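Local coordinates for 35 kDa hemin binding protein (PDB 5Y1A), which probably binds hemin and acts in virulence, and is exported by the type IX secretion system, with a thioredoxin-type domain joined to beta-sandwich, immunoglobulin-like structure, at residues G32-N37 with K168-L173; V112-K117 with H261-A266; P177-A182 with H252-N257. One frame throughout, in Å; residues are numbered along the deposited sequence. Where two conformers were deposited one is given.

Contact 1. Residues G32-N37 with K168-L173; sequences GSFKKN and KVDADL
Asp170 presents both carboxylate oxygens to Ser33, and the result is a two-pronged grip on one residue. OD2 of Asp170 accepts the backbone N-H of Ser33 at 3.1 Å, with an angle of 158° at the hydrogen, while OD1 of Asp170 takes the hydroxyl proton of Ser33 OG at a very short 2.5 Å. Each oxygen uses its syn lone pair. The serine torsion makes this possible: OG stands anti to the carbonyl carbon and beside the backbone N (chi1 -56°), so both donors face the same way.

Phe34 closes in alongside. Its CE2 lies 3.6 Å from the carbonyl oxygen of Lys168, and its CZ is 3.8 Å from Lys168 CB. The ring meets the Asp170 carboxylate tip to tip, their planes only 22° apart, while Ser33 CB sits over the centre of one ring face. Asp170 is itself steadied by its carbonyl oxygen, which accepts Leu173 N in the turn that follows.

Farther out, Phe34 pairs through its backbone with Ala143 and Lys168 with Glu146. The contact thus joins the start of strand 34-44, in the thioredoxin sheet, to the end of strand 161-169, flanking the chain that passes from strand 142-143 into 145-153.

Contact 2. Residues V112-K117 with H261-A266; sequences VCRMEK and HSIINA
His261, Ile263 and Arg114 contribute nearly equal shares of this buried contact, and each crosses between 112-117 and 261-266 in its own way. His261 works through its ring edge. With CG in the crowded position between backbone N and carbonyl carbon (chi1 39°), the imidazole swings toward the loop and NE2 donates to the carbonyl oxygen of Glu116 at 2.7 Å. The acceptor lies in the ring plane. The neighbouring ring carbon CD2 comes within 3.1 Å of Arg114 O, and a water placed over one ring face links that same oxygen to His261 N.

Ile263 adds a main-chain bond: its N-H points almost straight (169°) at Cys113 O, 2.8 Å away, an oxygen that also receives a CA-H contact from Ser262. Cys113 and Arg114 both adopt left-handed helical backbone angles in a tight turn, closed by Met115 N to Val112 O, that turns this carbonyl toward strand 263-270.

Arg114 crosses Ile263 obliquely with its extended aliphatic chain, CD lying 3.7 Å from Ile263 CG1. Beyond the methylenes, NH1 reaches His261 O through a second water at the edge of the guanidinium, and NH2 forms a salt bridge with Glu41. Helix 89-102 adds Leu98 against Arg114 and Thr101 and Leu102 against His261.

This joins the thioredoxin-type part of the chain to an edge strand of the sandwich sheet by polar bonds in a buried contact. Because ND1 of His261 is hydrogen-bonded to Asn257 O, both ring nitrogens face carbonyl oxygens, which would favour a doubly protonated, positively charged imidazole. Carbonyl oxygens thus satisfy the His261 ring, while ordered water serves Arg114 NH1 and a carboxylate its NH2.

Contact 3. Residues P177-A182 with H252-N257; sequences PLMLTA and HHPMSN
Two main-chain hydrogen bonds define the register. Met179 and His252 form an antiparallel hydrogen-bonded pair: Met179 N donates to His252 O at 2.8 Å, nearly along the C=O axis, and His252 N donates back to Met179 O at 2.9 Å, in the carbonyl plane.

Side-chain polar bonds fix the His252 ring at both nitrogens. CG occupies the crowded position between backbone N and carbonyl carbon (chi1 59°), laying the imidazole back along strand 179-186. There NE2 meets Thr181 OG1 edge-on at 2.7 Å, while ND1 donates to the carbonyl oxygen of its own neighbour, His253, at 2.9 Å. With rotation so restrained, the ring offers a face to Met179, whose CB sits 3.5 Å from the ring centroid in a CH-pi contact.

These two strands are the central pair of the antiparallel sheet 207-220, 179-186, 245-252 and 263-270, part of the beta sandwich. After His252 the chain parts from strand 179-186 and enters a type I beta turn from Pro254 to Asn257, on its way to strand 263-270.

A water bridges Pro177 O and His253 ND1, in the plane of that ring. Apolar packing completes the contact: Pro177 CB lies 4.1 Å from Pro254 CG, Met179 CG touches the same proline carbon, and Leu178 runs side by side with His253.

In the fold
Contacts 2 and 3 are the closest neighbours, their centres about 9 Å apart, and both reach the same antiparallel sheet. They meet where Ser262 O probably accepts His253 N (2.9 Å). Contact 1, about 14 Å from contact 2 centre to centre, joins it through Asn37: its ND2 is 2.8 Å from Ala266 O, and its N equally far from Asn265 OD1, so strand 34-44 touches the sandwich beyond its own contact. Contact 1 stands about 15 Å from contact 3 and meets it by packing, Val169 CG1 lying 3.8 Å from Leu178 CD1. None includes the thioredoxin-like CxxC pair; contacts 1 and 2 join the thioredoxin-type part to the sandwich, while contact 3 lies within the sandwich sheet.

Contact 1. Residues G32-N37 with K168-L173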
loop_
_atom_site.group_PDB
_atom_site.type_symbol
_atom_site.label_atom_id
_atom_site.label_comp_id
_atom_site.label_asym_id
_atom_site.label_seq_id
_atom_site.Cartn_x
_atom_site.Cartn_y
_atom_site.Cartn_z
ATOM N N GLY A 32 6.095 -13.522 22.594
ATOM C CA GLY A 32 6.049 -12.106 22.941
ATOM C C GLY A 32 4.795 -11.492 23.539
ATOM O O GLY A 32 3.763 -12.162 23.717
ATOM N N SER A 33 4.908 -10.193 23.832
ATOM C CA SER A 33 3.857 -9.405 24.488
ATOM C C SER A 33 2.689 -9.107 23.568
ATOM O O SER A 33 1.614 -8.743 24.045
ATOM C CB SER A 33 4.403 -8.048 24.943
ATOM O OG SER A 33 5.529 -8.174 25.780
ATOM N N PHE A 34 2.907 -9.200 22.249
ATOM C CA PHE A 34 1.960 -8.629 21.298
ATOM C C PHE A 34 1.190 -9.673 20.466
ATOM O O PHE A 34 1.579 -10.829 20.409
ATOM C CB PHE A 34 2.694 -7.590 20.409
ATOM C CG PHE A 34 3.423 -6.548 21.188
ATOM C CD1 PHE A 34 2.722 -5.548 21.858
ATOM C CD2 PHE A 34 4.800 -6.567 21.283
ATOM C CE1 PHE A 34 3.384 -4.589 22.616
ATOM C CE2 PHE A 34 5.469 -5.610 22.027
ATOM C CZ PHE A 34 4.749 -4.610 22.700
ATOM N N LYS A 35 0.121 -9.236 19.806
ATOM C CA LYS A 35 -0.750 -10.116 19.026
ATOM C C LYS A 35 -0.250 -10.240 17.583
ATOM O O LYS A 35 -0.219 -9.250 16.864
ATOM C CB LYS A 35 -2.169 -9.544 19.028
ATOM C CG LYS A 35 -3.156 -10.261 18.110
ATOM C CD LYS A 35 -4.533 -9.580 18.136
ATOM C CE LYS A 35 -4.549 -8.306 17.269
ATOM N NZ LYS A 35 -5.896 -7.652 17.309
ATOM N N LYS A 36 0.094 -11.459 17.170
ATOM C CA LYS A 36 0.693 -11.711 15.845
ATOM C C LYS A 36 -0.291 -11.567 14.676
ATOM O O LYS A 36 -1.374 -12.160 14.675
ATOM C CB LYS A 36 1.354 -13.111 15.849
ATOM C CG LYS A 36 1.986 -13.592 14.548
ATOM C CD LYS A 36 3.306 -12.900 14.286
ATOM C CE LYS A 36 4.066 -13.437 13.051
ATOM N NZ LYS A 36 4.952 -14.598 13.344
ATOM N N ASN A 37 0.119 -10.768 13.690
ATOM C CA ASN A 37 -0.517 -10.745 12.366
ATOM C C ASN A 37 0.473 -11.330 11.375
ATOM O O ASN A 37 1.672 -11.177 11.558
ATOM C CB ASN A 37 -0.855 -9.318 11.937
ATOM C CG ASN A 37 -1.849 -8.659 12.878
ATOM O OD1 ASN A 37 -2.792 -9.304 13.325
ATOM N ND2 ASN A 37 -1.633 -7.397 13.196
ATOM N N LYS A 168 5.991 -0.800 19.352
ATOM C CA LYS A 168 6.885 -1.145 20.449
ATOM C C LYS A 168 7.447 -2.523 20.209
ATOM O O LYS A 168 6.792 -3.353 19.597
ATOM C CB LYS A 168 6.135 -1.157 21.784
ATOM C CG LYS A 168 6.027 0.194 22.454
ATOM C CD LYS A 168 5.564 0.047 23.887
ATOM C CE LYS A 168 5.764 1.342 24.663
ATOM N NZ LYS A 168 5.114 2.514 23.988
ATOM N N VAL A 169 8.659 -2.758 20.708
ATOM C CA VAL A 169 9.279 -4.073 20.644
ATOM C C VAL A 169 9.594 -4.511 22.082
ATOM O O VAL A 169 9.848 -3.672 22.954
ATOM C CB VAL A 169 10.548 -4.121 19.735
ATOM C CG1 VAL A 169 10.246 -3.548 18.342
ATOM C CG2 VAL A 169 11.749 -3.366 20.350
ATOM N N ASP A 170 9.553 -5.814 22.311
ATOM C CA ASP A 170 9.947 -6.386 23.588
ATOM C C ASP A 170 11.421 -6.142 23.883
ATOM O O ASP A 170 12.233 -5.934 22.965
ATOM C CB ASP A 170 9.682 -7.890 23.611
ATOM C CG ASP A 170 8.238 -8.235 23.886
ATOM O OD1 ASP A 170 7.496 -7.421 24.482
ATOM O OD2 ASP A 170 7.861 -9.348 23.506
ATOM N N ALA A 171 11.776 -6.221 25.171
ATOM C CA ALA A 171 13.154 -5.959 25.634
ATOM C C ALA A 171 14.261 -6.701 24.877
ATOM O O ALA A 171 15.347 -6.153 24.630
ATOM C CB ALA A 171 13.264 -6.251 27.163
ATOM N N ASP A 172 13.991 -7.946 24.507
ATOM C CA ASP A 172 14.997 -8.778 23.873
ATOM C C ASP A 172 15.365 -8.293 22.465
ATOM O O ASP A 172 16.421 -8.647 21.926
ATOM C CB ASP A 172 14.556 -10.236 23.870
ATOM C CG ASP A 172 13.284 -10.471 23.065
ATOM O OD1 ASP A 172 12.171 -10.119 23.529
ATOM O OD2 ASP A 172 13.406 -11.017 21.961
ATOM N N LEU A 173 14.504 -7.458 21.891
ATOM C CA LEU A 173 14.733 -6.936 20.557
ATOM C C LEU A 173 15.399 -5.555 20.557
ATOM O O LEU A 173 15.899 -5.096 19.518
ATOM C CB LEU A 173 13.401 -6.902 19.800
ATOM C CG LEU A 173 13.131 -7.963 18.723
ATOM C CD1 LEU A 173 13.582 -9.365 19.051
ATOM C CD2 LEU A 173 11.662 -7.935 18.243
#

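Contact 2. Residues V112-K117 with H261-A266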
loop_
_atom_site.group_PDB
_atom_site.type_symbol
_atom_site.label_atom_id
_atom_site.label_comp_id
_atom_site.label_asym_id
_atom_site.label_seq_id
_atom_site.Cartn_x
_atom_site.Cartn_y
_atom_site.Cartn_z
ATOM N N VAL A 112 5.591 -16.885 3.688
ATOM C CA VAL A 112 4.880 -16.590 4.937
ATOM C C VAL A 112 5.826 -15.872 5.907
ATOM O O VAL A 112 6.767 -16.483 6.428
ATOM C CB VAL A 112 4.305 -17.879 5.607
ATOM C CG1 VAL A 112 3.503 -17.488 6.852
ATOM C CG2 VAL A 112 3.381 -18.601 4.619
ATOM N N CYS A 113 5.594 -14.569 6.095
ATOM C CA CYS A 113 6.394 -13.741 6.992
ATOM C C CYS A 113 7.902 -13.866 6.729
ATOM O O CYS A 113 8.684 -13.776 7.677
ATOM C CB CYS A 113 6.122 -14.098 8.467
ATOM S SG CYS A 113 4.396 -13.871 8.979
ATOM N N ARG A 114 8.300 -14.086 5.465
ATOM C CA ARG A 114 9.717 -14.300 5.101
ATOM C C ARG A 114 10.420 -15.297 6.007
ATOM O O ARG A 114 11.613 -15.146 6.326
ATOM C CB ARG A 114 10.484 -12.961 5.116
ATOM C CG ARG A 114 9.827 -11.897 4.181
ATOM C CD ARG A 114 10.550 -10.559 4.300
ATOM N NE ARG A 114 9.904 -9.576 3.422
ATOM C CZ ARG A 114 10.310 -8.319 3.257
ATOM N NH1 ARG A 114 11.371 -7.841 3.938
ATOM N NH2 ARG A 114 9.641 -7.525 2.424
ATOM N N MET A 115 9.689 -16.323 6.429
ATOM C CA MET A 115 10.235 -17.256 7.401
ATOM C C MET A 115 11.095 -18.334 6.745
ATOM O O MET A 115 11.894 -19.020 7.420
ATOM C CB MET A 115 9.112 -17.845 8.286
ATOM C CG MET A 115 8.221 -18.868 7.644
ATOM S SD MET A 115 6.651 -19.098 8.591
ATOM C CE MET A 115 6.983 -18.237 10.081
ATOM N N GLU A 116 10.956 -18.476 5.432
ATOM C CA GLU A 116 11.724 -19.482 4.679
ATOM C C GLU A 116 13.189 -19.093 4.496
ATOM O O GLU A 116 13.492 -17.944 4.135
ATOM C CB GLU A 116 11.077 -19.749 3.313
ATOM C CG GLU A 116 9.568 -20.134 3.382
ATOM C CD GLU A 116 8.620 -18.903 3.462
ATOM O OE1 GLU A 116 9.119 -17.755 3.447
ATOM O OE2 GLU A 116 7.376 -19.086 3.522
ATOM N N LYS A 117 14.089 -20.061 4.692
ATOM C CA LYS A 117 15.499 -19.871 4.287
ATOM C C LYS A 117 15.578 -19.950 2.773
ATOM O O LYS A 117 14.744 -20.586 2.151
ATOM C CB LYS A 117 16.417 -20.943 4.918
ATOM C CG LYS A 117 16.374 -20.910 6.433
ATOM C CD LYS A 117 17.726 -21.166 7.073
ATOM C CE LYS A 117 17.618 -21.000 8.579
ATOM N NZ LYS A 117 16.512 -20.062 8.987
ATOM N N HIS A 261 15.540 -13.478 8.419
ATOM C CA HIS A 261 15.113 -12.272 7.708
ATOM C C HIS A 261 13.571 -12.191 7.826
ATOM O O HIS A 261 12.876 -11.639 6.943
ATOM C CB HIS A 261 15.579 -12.345 6.239
ATOM C CG HIS A 261 15.452 -13.723 5.650
ATOM N ND1 HIS A 261 16.507 -14.616 5.598
ATOM C CD2 HIS A 261 14.380 -14.380 5.142
ATOM C CE1 HIS A 261 16.088 -15.757 5.063
ATOM N NE2 HIS A 261 14.799 -15.646 4.796
ATOM N N SER A 262 13.036 -12.728 8.927
ATOM C CA SER A 262 11.568 -12.869 9.060
ATOM C C SER A 262 10.867 -11.554 9.391
ATOM O O SER A 262 11.470 -10.619 9.954
ATOM C CB SER A 262 11.200 -13.949 10.106
ATOM O OG SER A 262 11.612 -13.551 11.412
ATOM N N ILE A 263 9.594 -11.503 9.032
ATOM C CA ILE A 263 8.708 -10.419 9.431
ATOM C C ILE A 263 8.214 -10.750 10.840
ATOM O O ILE A 263 7.711 -11.858 11.099
ATOM C CB ILE A 263 7.543 -10.267 8.434
ATOM C CG1 ILE A 263 8.102 -10.048 7.006
ATOM C CG2 ILE A 263 6.618 -9.134 8.897
ATOM C CD1 ILE A 263 7.019 -9.858 5.901
ATOM N N ILE A 264 8.385 -9.781 11.736
ATOM C CA ILE A 264 8.139 -9.974 13.143
ATOM C C ILE A 264 6.649 -9.687 13.450
ATOM O O ILE A 264 5.977 -10.496 14.127
ATOM C CB ILE A 264 9.074 -9.080 13.964
ATOM C CG1 ILE A 264 10.536 -9.490 13.731
ATOM C CG2 ILE A 264 8.741 -9.177 15.476
ATOM C CD1 ILE A 264 11.557 -8.352 14.045
ATOM N N ASN A 265 6.159 -8.526 13.016
ATOM C CA ASN A 265 4.723 -8.262 13.086
ATOM C C ASN A 265 4.322 -7.195 12.083
ATOM O O ASN A 265 5.179 -6.574 11.445
ATOM C CB ASN A 265 4.302 -7.846 14.497
ATOM C CG ASN A 265 2.905 -8.341 14.864
ATOM O OD1 ASN A 265 2.124 -8.809 14.012
ATOM N ND2 ASN A 265 2.581 -8.237 16.138
ATOM N N ALA A 266 3.017 -7.000 11.926
ATOM C CA ALA A 266 2.507 -6.117 10.869
ATOM C C ALA A 266 1.233 -5.433 11.350
ATOM O O ALA A 266 0.569 -5.920 12.270
ATOM C CB ALA A 266 2.178 -6.937 9.665
HETATM O O HOH W 1 13.380 -9.327 5.629
HETATM O O HOH W 2 13.825 -15.839 8.001
#

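Contact 3. Residues P177-A182 with H252-N257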
loop_
_atom_site.group_PDB
_atom_site.type_symbol
_atom_site.label_atom_id
_atom_site.label_comp_id
_atom_site.label_asym_id
_atom_site.label_seq_id
_atom_site.Cartn_x
_atom_site.Cartn_y
_atom_site.Cartn_z
ATOM N N PRO A 177 19.120 -4.727 14.833
ATOM C CA PRO A 177 18.819 -3.965 13.608
ATOM C C PRO A 177 17.468 -4.395 13.109
ATOM O O PRO A 177 17.324 -5.484 12.557
ATOM C CB PRO A 177 19.924 -4.365 12.627
ATOM C CG PRO A 177 20.519 -5.590 13.150
ATOM C CD PRO A 177 20.128 -5.782 14.589
ATOM N N LEU A 178 16.475 -3.566 13.373
ATOM C CA LEU A 178 15.108 -3.889 12.979
ATOM C C LEU A 178 14.735 -2.908 11.887
ATOM O O LEU A 178 15.133 -1.741 11.929
ATOM C CB LEU A 178 14.144 -3.744 14.153
ATOM C CG LEU A 178 14.460 -4.659 15.357
ATOM C CD1 LEU A 178 13.484 -4.374 16.512
ATOM C CD2 LEU A 178 14.344 -6.089 14.953
ATOM N N MET A 179 13.937 -3.396 10.939
ATOM C CA MET A 179 13.567 -2.624 9.767
ATOM C C MET A 179 12.052 -2.431 9.742
ATOM O O MET A 179 11.308 -3.255 10.263
ATOM C CB MET A 179 13.995 -3.391 8.508
ATOM C CG MET A 179 15.445 -3.880 8.509
ATOM S SD MET A 179 16.675 -2.545 8.721
ATOM C CE MET A 179 16.479 -1.756 7.177
ATOM N N LEU A 180 11.606 -1.338 9.137
ATOM C CA LEU A 180 10.189 -1.204 8.819
ATOM C C LEU A 180 9.981 -1.026 7.311
ATOM O O LEU A 180 10.664 -0.205 6.654
ATOM C CB LEU A 180 9.552 -0.050 9.607
ATOM C CG LEU A 180 8.042 -0.027 9.405
ATOM C CD1 LEU A 180 7.314 -0.232 10.689
ATOM C CD2 LEU A 180 7.612 1.259 8.679
ATOM N N THR A 181 9.082 -1.843 6.762
ATOM C CA THR A 181 8.674 -1.709 5.363
ATOM C C THR A 181 7.184 -1.392 5.331
ATOM O O THR A 181 6.401 -1.963 6.098
ATOM C CB THR A 181 9.011 -2.994 4.561
ATOM O OG1 THR A 181 10.439 -3.123 4.480
ATOM C CG2 THR A 181 8.456 -2.933 3.147
ATOM N N ALA A 182 6.788 -0.484 4.445
ATOM C CA ALA A 182 5.360 -0.220 4.253
ATOM C C ALA A 182 5.032 -0.246 2.758
ATOM O O ALA A 182 5.790 0.298 1.909
ATOM C CB ALA A 182 4.956 1.118 4.884
ATOM N N HIS A 252 10.543 -6.045 10.668
ATOM C CA HIS A 252 11.189 -7.263 10.211
ATOM C C HIS A 252 12.683 -7.213 10.426
ATOM O O HIS A 252 13.273 -6.129 10.549
ATOM C CB HIS A 252 10.859 -7.508 8.718
ATOM C CG HIS A 252 11.275 -6.393 7.788
ATOM N ND1 HIS A 252 12.491 -6.387 7.138
ATOM C CD2 HIS A 252 10.612 -5.293 7.351
ATOM C CE1 HIS A 252 12.570 -5.320 6.354
ATOM N NE2 HIS A 252 11.442 -4.634 6.473
ATOM N N HIS A 253 13.292 -8.399 10.468
ATOM C CA HIS A 253 14.736 -8.528 10.452
ATOM C C HIS A 253 15.285 -8.170 9.064
ATOM O O HIS A 253 14.566 -8.220 8.066
ATOM C CB HIS A 253 15.129 -9.949 10.872
ATOM C CG HIS A 253 14.767 -10.266 12.303
ATOM N ND1 HIS A 253 15.471 -9.765 13.375
ATOM C CD2 HIS A 253 13.766 -11.015 12.824
ATOM C CE1 HIS A 253 14.929 -10.205 14.501
ATOM N NE2 HIS A 253 13.885 -10.957 14.196
ATOM N N PRO A 254 16.560 -7.780 8.998
ATOM C CA PRO A 254 17.134 -7.381 7.707
ATOM C C PRO A 254 17.055 -8.488 6.655
ATOM O O PRO A 254 17.305 -9.652 6.969
ATOM C CB PRO A 254 18.602 -7.064 8.065
ATOM C CG PRO A 254 18.566 -6.724 9.547
ATOM C CD PRO A 254 17.514 -7.640 10.115
ATOM N N MET A 255 16.696 -8.121 5.433
ATOM C CA MET A 255 16.703 -9.057 4.315
ATOM C C MET A 255 18.056 -9.743 4.122
ATOM O O MET A 255 18.129 -10.873 3.699
ATOM C CB MET A 255 16.237 -8.370 3.024
ATOM C CG MET A 255 14.880 -7.711 3.155
ATOM S SD MET A 255 14.221 -7.094 1.562
ATOM C CE MET A 255 14.466 -8.534 0.696
ATOM N N SER A 256 19.117 -9.022 4.453
ATOM C CA SER A 256 20.497 -9.511 4.317
ATOM C C SER A 256 20.925 -10.578 5.340
ATOM O O SER A 256 22.029 -11.156 5.209
ATOM C CB SER A 256 21.469 -8.328 4.407
ATOM O OG SER A 256 21.301 -7.663 5.663
ATOM N N ASN A 257 20.099 -10.823 6.358
ATOM C CA ASN A 257 20.399 -11.823 7.382
ATOM C C ASN A 257 19.871 -13.168 6.919
ATOM O O ASN A 257 18.671 -13.424 6.998
ATOM C CB ASN A 257 19.767 -11.443 8.733
ATOM C CG ASN A 257 20.119 -12.433 9.857
ATOM O OD1 ASN A 257 20.212 -13.626 9.636
ATOM N ND2 ASN A 257 20.280 -11.924 11.066
HETATM O O HOH W 3 17.841 -8.197 13.579
#